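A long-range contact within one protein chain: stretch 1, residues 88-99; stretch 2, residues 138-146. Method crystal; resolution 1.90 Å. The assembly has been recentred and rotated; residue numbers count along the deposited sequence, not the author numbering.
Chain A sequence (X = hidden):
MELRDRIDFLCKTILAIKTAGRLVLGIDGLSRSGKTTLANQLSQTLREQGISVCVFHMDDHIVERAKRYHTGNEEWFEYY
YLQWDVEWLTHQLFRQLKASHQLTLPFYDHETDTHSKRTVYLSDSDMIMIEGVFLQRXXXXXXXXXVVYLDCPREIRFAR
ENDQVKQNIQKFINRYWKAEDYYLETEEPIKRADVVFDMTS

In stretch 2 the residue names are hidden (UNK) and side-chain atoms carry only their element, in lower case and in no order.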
# COMPACT_ATOMS: atom_id res chain seq x y z
N TRP A 88 10.01 -8.65 -7.55
CA TRP A 88 9.67 -9.85 -6.79
C TRP A 88 8.23 -9.72 -6.27
O TRP A 88 7.44 -10.67 -6.35
CB TRP A 88 10.63 -10.03 -5.60
CG TRP A 88 10.46 -11.35 -4.89
CD1 TRP A 88 11.06 -12.53 -5.21
CD2 TRP A 88 9.60 -11.63 -3.78
NE1 TRP A 88 10.63 -13.53 -4.37
CE2 TRP A 88 9.73 -13.00 -3.49
CE3 TRP A 88 8.72 -10.85 -3.01
CZ2 TRP A 88 9.01 -13.62 -2.45
CZ3 TRP A 88 8.01 -11.46 -1.98
CH2 TRP A 88 8.16 -12.83 -1.71
N LEU A 89 7.88 -8.54 -5.75
CA LEU A 89 6.54 -8.31 -5.23
C LEU A 89 5.49 -8.40 -6.34
O LEU A 89 4.38 -8.87 -6.11
CB LEU A 89 6.46 -6.96 -4.53
CG LEU A 89 7.21 -6.97 -3.19
CD1 LEU A 89 7.42 -5.55 -2.70
CD2 LEU A 89 6.43 -7.81 -2.17
N THR A 90 5.85 -7.94 -7.53
CA THR A 90 4.91 -8.02 -8.65
C THR A 90 4.62 -9.49 -8.92
O THR A 90 3.47 -9.89 -9.09
CB THR A 90 5.50 -7.40 -9.94
OG1 THR A 90 5.82 -6.02 -9.72
CG2 THR A 90 4.50 -7.52 -11.08
N HIS A 91 5.67 -10.30 -8.96
CA HIS A 91 5.55 -11.73 -9.23
C HIS A 91 4.90 -12.54 -8.10
O HIS A 91 4.02 -13.35 -8.34
CB HIS A 91 6.93 -12.35 -9.49
CG HIS A 91 7.50 -12.04 -10.84
ND1 HIS A 91 7.52 -10.78 -11.38
CD2 HIS A 91 8.12 -12.85 -11.74
CE1 HIS A 91 8.13 -10.81 -12.55
NE2 HIS A 91 8.50 -12.05 -12.80
N GLN A 92 5.35 -12.30 -6.88
CA GLN A 92 4.87 -13.07 -5.74
C GLN A 92 3.67 -12.54 -4.96
O GLN A 92 3.09 -13.26 -4.15
CB GLN A 92 6.03 -13.32 -4.77
CG GLN A 92 7.21 -14.04 -5.42
CD GLN A 92 6.79 -15.29 -6.17
OE1 GLN A 92 5.93 -16.04 -5.71
NE2 GLN A 92 7.39 -15.51 -7.33
N LEU A 93 3.30 -11.28 -5.19
CA LEU A 93 2.16 -10.72 -4.48
C LEU A 93 1.07 -10.19 -5.41
O LEU A 93 -0.01 -10.78 -5.51
CB LEU A 93 2.62 -9.60 -3.53
CG LEU A 93 1.53 -8.84 -2.75
CD1 LEU A 93 0.74 -9.81 -1.89
CD2 LEU A 93 2.18 -7.78 -1.88
N PHE A 94 1.35 -9.09 -6.09
CA PHE A 94 0.35 -8.47 -6.95
C PHE A 94 -0.28 -9.35 -8.03
O PHE A 94 -1.50 -9.36 -8.16
CB PHE A 94 0.94 -7.19 -7.55
CG PHE A 94 1.20 -6.13 -6.52
CD1 PHE A 94 0.15 -5.39 -5.97
CD2 PHE A 94 2.49 -5.92 -6.02
CE1 PHE A 94 0.38 -4.46 -4.95
CE2 PHE A 94 2.72 -5.00 -5.01
CZ PHE A 94 1.66 -4.27 -4.47
N ARG A 95 0.53 -10.09 -8.78
CA ARG A 95 -0.02 -10.96 -9.83
C ARG A 95 -0.85 -12.10 -9.25
O ARG A 95 -1.68 -12.69 -9.95
CB ARG A 95 1.11 -11.58 -10.67
CG ARG A 95 1.83 -10.63 -11.61
CD ARG A 95 2.84 -11.39 -12.47
NE ARG A 95 3.57 -10.50 -13.37
CZ ARG A 95 4.53 -10.90 -14.20
NH1 ARG A 95 4.88 -12.18 -14.26
NH2 ARG A 95 5.14 -10.01 -14.98
N GLN A 96 -0.63 -12.40 -7.98
CA GLN A 96 -1.33 -13.50 -7.31
C GLN A 96 -2.62 -13.13 -6.57
O GLN A 96 -3.36 -14.01 -6.14
CB GLN A 96 -0.38 -14.15 -6.30
CG GLN A 96 0.97 -14.54 -6.87
CD GLN A 96 0.85 -15.60 -7.95
OE1 GLN A 96 0.30 -16.67 -7.71
NE2 GLN A 96 1.37 -15.29 -9.13
N LEU A 97 -2.88 -11.84 -6.41
CA LEU A 97 -4.06 -11.40 -5.67
C LEU A 97 -5.41 -11.92 -6.15
O LEU A 97 -6.29 -12.24 -5.34
CB LEU A 97 -4.11 -9.87 -5.61
CG LEU A 97 -2.92 -9.20 -4.92
CD1 LEU A 97 -3.09 -7.70 -4.96
CD2 LEU A 97 -2.80 -9.69 -3.49
N LYS A 98 -5.58 -12.03 -7.46
CA LYS A 98 -6.86 -12.49 -8.00
C LYS A 98 -7.21 -13.96 -7.86
O LYS A 98 -8.38 -14.30 -7.67
CB LYS A 98 -6.98 -12.09 -9.47
CG LYS A 98 -7.52 -10.69 -9.70
CD LYS A 98 -8.96 -10.58 -9.21
CE LYS A 98 -9.58 -9.24 -9.57
NZ LYS A 98 -8.84 -8.11 -8.97
N ALA A 99 -6.22 -14.85 -7.94
CA ALA A 99 -6.55 -16.27 -7.88
C ALA A 99 -5.85 -17.16 -6.86
O ALA A 99 -6.33 -18.27 -6.61
CB ALA A 99 -6.40 -16.88 -9.27
N UNK A 138 4.00 2.01 -11.99
CA UNK A 138 3.56 1.28 -13.17
C UNK A 138 3.46 -0.24 -13.09
O UNK A 138 2.56 -0.84 -13.68
c UNK A 138 8.20 1.39 -15.24
c UNK A 138 4.44 1.66 -14.37
c UNK A 138 6.72 1.73 -15.41
n UNK A 138 8.80 2.05 -14.04
c UNK A 138 5.90 1.31 -14.19
N UNK A 139 4.38 -0.86 -12.36
CA UNK A 139 4.40 -2.31 -12.23
C UNK A 139 3.22 -2.90 -11.46
O UNK A 139 2.75 -4.00 -11.78
o UNK A 139 8.21 -0.58 -13.16
c UNK A 139 5.70 -2.75 -11.54
o UNK A 139 6.95 -0.21 -11.40
c UNK A 139 6.99 -2.44 -12.30
c UNK A 139 7.40 -0.97 -12.28
N UNK A 140 2.74 -2.17 -10.45
CA UNK A 140 1.64 -2.64 -9.61
C UNK A 140 0.24 -2.18 -9.99
O UNK A 140 -0.74 -2.89 -9.75
c UNK A 140 3.26 -2.75 -7.63
c UNK A 140 3.95 -2.30 -6.46
c UNK A 140 1.93 -2.26 -8.15
c UNK A 140 6.02 -2.91 -5.27
c UNK A 140 4.58 -1.13 -4.46
n UNK A 140 5.13 -3.98 -7.36
c UNK A 140 5.11 -3.09 -6.32
c UNK A 140 4.02 -3.77 -8.15
c UNK A 140 5.74 -1.93 -4.35
c UNK A 140 3.69 -1.30 -5.51
N UNK A 141 0.14 -0.99 -10.58
CA UNK A 141 -1.15 -0.42 -11.00
C UNK A 141 -2.20 -1.34 -11.63
O UNK A 141 -3.37 -1.32 -11.24
c UNK A 141 -0.92 0.72 -12.00
n UNK A 141 -0.13 3.19 -13.66
c UNK A 141 -0.75 3.18 -12.33
n UNK A 141 1.54 3.71 -15.17
c UNK A 141 -0.34 1.99 -11.45
c UNK A 141 1.07 3.71 -13.92
n UNK A 141 1.79 4.24 -12.95
N UNK A 142 -1.80 -2.16 -12.62
CA UNK A 142 -2.75 -3.06 -13.28
C UNK A 142 -3.50 -4.01 -12.37
O UNK A 142 -4.55 -4.51 -12.74
c UNK A 142 -1.88 -3.82 -14.28
c UNK A 142 -0.67 -2.93 -14.47
c UNK A 142 -0.42 -2.40 -13.10
N UNK A 143 -2.97 -4.25 -11.18
CA UNK A 143 -3.61 -5.21 -10.28
C UNK A 143 -4.56 -4.65 -9.24
O UNK A 143 -5.07 -5.40 -8.40
c UNK A 143 -1.32 -8.34 -12.42
c UNK A 143 -0.33 -6.26 -10.87
c UNK A 143 -1.62 -6.73 -10.63
c UNK A 143 -2.10 -7.77 -11.41
c UNK A 143 -2.51 -6.05 -9.63
c UNK A 143 -0.04 -7.85 -12.65
c UNK A 143 0.46 -6.81 -11.87
N UNK A 144 -4.82 -3.34 -9.31
CA UNK A 144 -5.76 -2.69 -8.39
C UNK A 144 -7.05 -2.37 -9.12
O UNK A 144 -7.03 -1.87 -10.24
c UNK A 144 -4.36 -1.86 -5.54
c UNK A 144 -3.34 -2.01 -4.60
c UNK A 144 -4.08 -1.53 -6.86
c UNK A 144 -2.02 -1.82 -4.99
c UNK A 144 -5.18 -1.36 -7.86
c UNK A 144 -2.75 -1.34 -7.23
c UNK A 144 -1.72 -1.49 -6.30
N UNK A 145 -8.19 -2.67 -8.49
CA UNK A 145 -9.48 -2.37 -9.09
C UNK A 145 -9.93 -0.98 -8.66
O UNK A 145 -10.69 -0.32 -9.34
c UNK A 145 -10.32 -4.75 -9.17
c UNK A 145 -10.54 -3.37 -8.62
o UNK A 145 -10.09 -5.68 -8.37
o UNK A 145 -10.36 -4.89 -10.41
N UNK A 146 -9.43 -0.55 -7.51
CA UNK A 146 -9.82 0.74 -6.96
C UNK A 146 -8.70 1.26 -6.08
O UNK A 146 -8.18 0.53 -5.24
c UNK A 146 -11.87 3.07 -3.41
c UNK A 146 -12.82 3.84 -5.48
c UNK A 146 -12.32 2.72 -6.13
c UNK A 146 -11.09 0.52 -6.12
c UNK A 146 -11.37 1.95 -4.07
c UNK A 146 -12.60 4.02 -4.12
c UNK A 146 -11.59 1.76 -5.43
O HOH W 1 -5.57 -7.92 -9.20

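Position 138 carries four carbons in a row ending in a nitrogen, an unbranched amine chain, and it stays beyond reach of stretch 1. It is Lys-138.

Position 139 has three carbons, the third bearing two oxygens, so it is a carboxylate on a two-carbon stem. Its CB sits 3.7 Å from OG1 of Thr-90, but the end of the chain leads away from the helix. This is Glu-139. At that end OE2 of Glu-139 meets NZ of Lys-138 at 2.8 Å, a salt bridge between sequence neighbours whose hydrogen bond is weak.

Position 140 shows one carbon and then fused five- and six-membered rings holding eight carbons and one nitrogen. The nitrogen lies at the ring edge, 3.2 Å from OG1 of Thr-90, while the five-membered ring lies over the ring of Phe-94. Only an indole fits, and this is Trp-140. The stack is face to face, with centroids 3.9 Å apart and planes 23° from parallel; CE2 of Phe-94 comes to 3.3 Å from CD2 of Trp-140. The tryptophan CB also stands almost on the normal of the Phe-94 ring, 4.0 Å from its centroid, so a CH-pi contact adds to the same face. Farther round the indole, CZ2 of Trp-140 packs 3.9 Å from CD1 of Leu-89.

Position 141 has three carbons, a nitrogen, and a carbon carrying two more nitrogens, a guanidinium chain whose CB points away from stretch 1: Arg-141. At 142 three carbons close a ring onto the backbone nitrogen, giving Pro-142, again without contact. These two open the short 3-10 segment that continues to 143.

Position 143 has one carbon and a six-carbon ring, with no heteroatom, lying against the backbone of Phe-94 and Arg-95. It is Phe-143. One face covers C of Phe-94 and CA of Arg-95, the latter 4.2 Å from the ring centroid in a CH-pi contact. CD2 of Phe-143 lies 3.7 Å from CB of Phe-94, and its CZ lies 3.5 Å from CG of Arg-95.

Position 144 repeats that composition, but its CB points sideways and the ring end comes nearer to Phe-94. This is Phe-144, whose CZ is 3.6 Å from CE1 of Phe-94; the two rings meet obliquely, at 58°.

Position 145 ends in a carbon with two oxygens, one carbon shorter than 139, and one of those oxygens lies 2.8 Å from NZ of Lys-98. It is Asp-145, and that oxygen, OD2, accepts a hydrogen bond from the lysine within a salt bridge. Position 146, one carbon and a six-carbon ring out of reach of stretch 1, is Phe-146.

The contact is built around Phe-94. Trp-140 covers one face of its ring, Phe-144 meets the ring obliquely, and Phe-143 packs on its CB and backbone. The salt bridge sits at one end, where Lys-98 pairs with Asp-145 and a water donates to O of Phe-143 at 2.7 Å while weakly accepting from NZ of Lys-98 at 3.3 Å. The rule to read is an aromatic centre with a charged clasp at one end.

Stretch 2 (138-146) KEWRPFFDF
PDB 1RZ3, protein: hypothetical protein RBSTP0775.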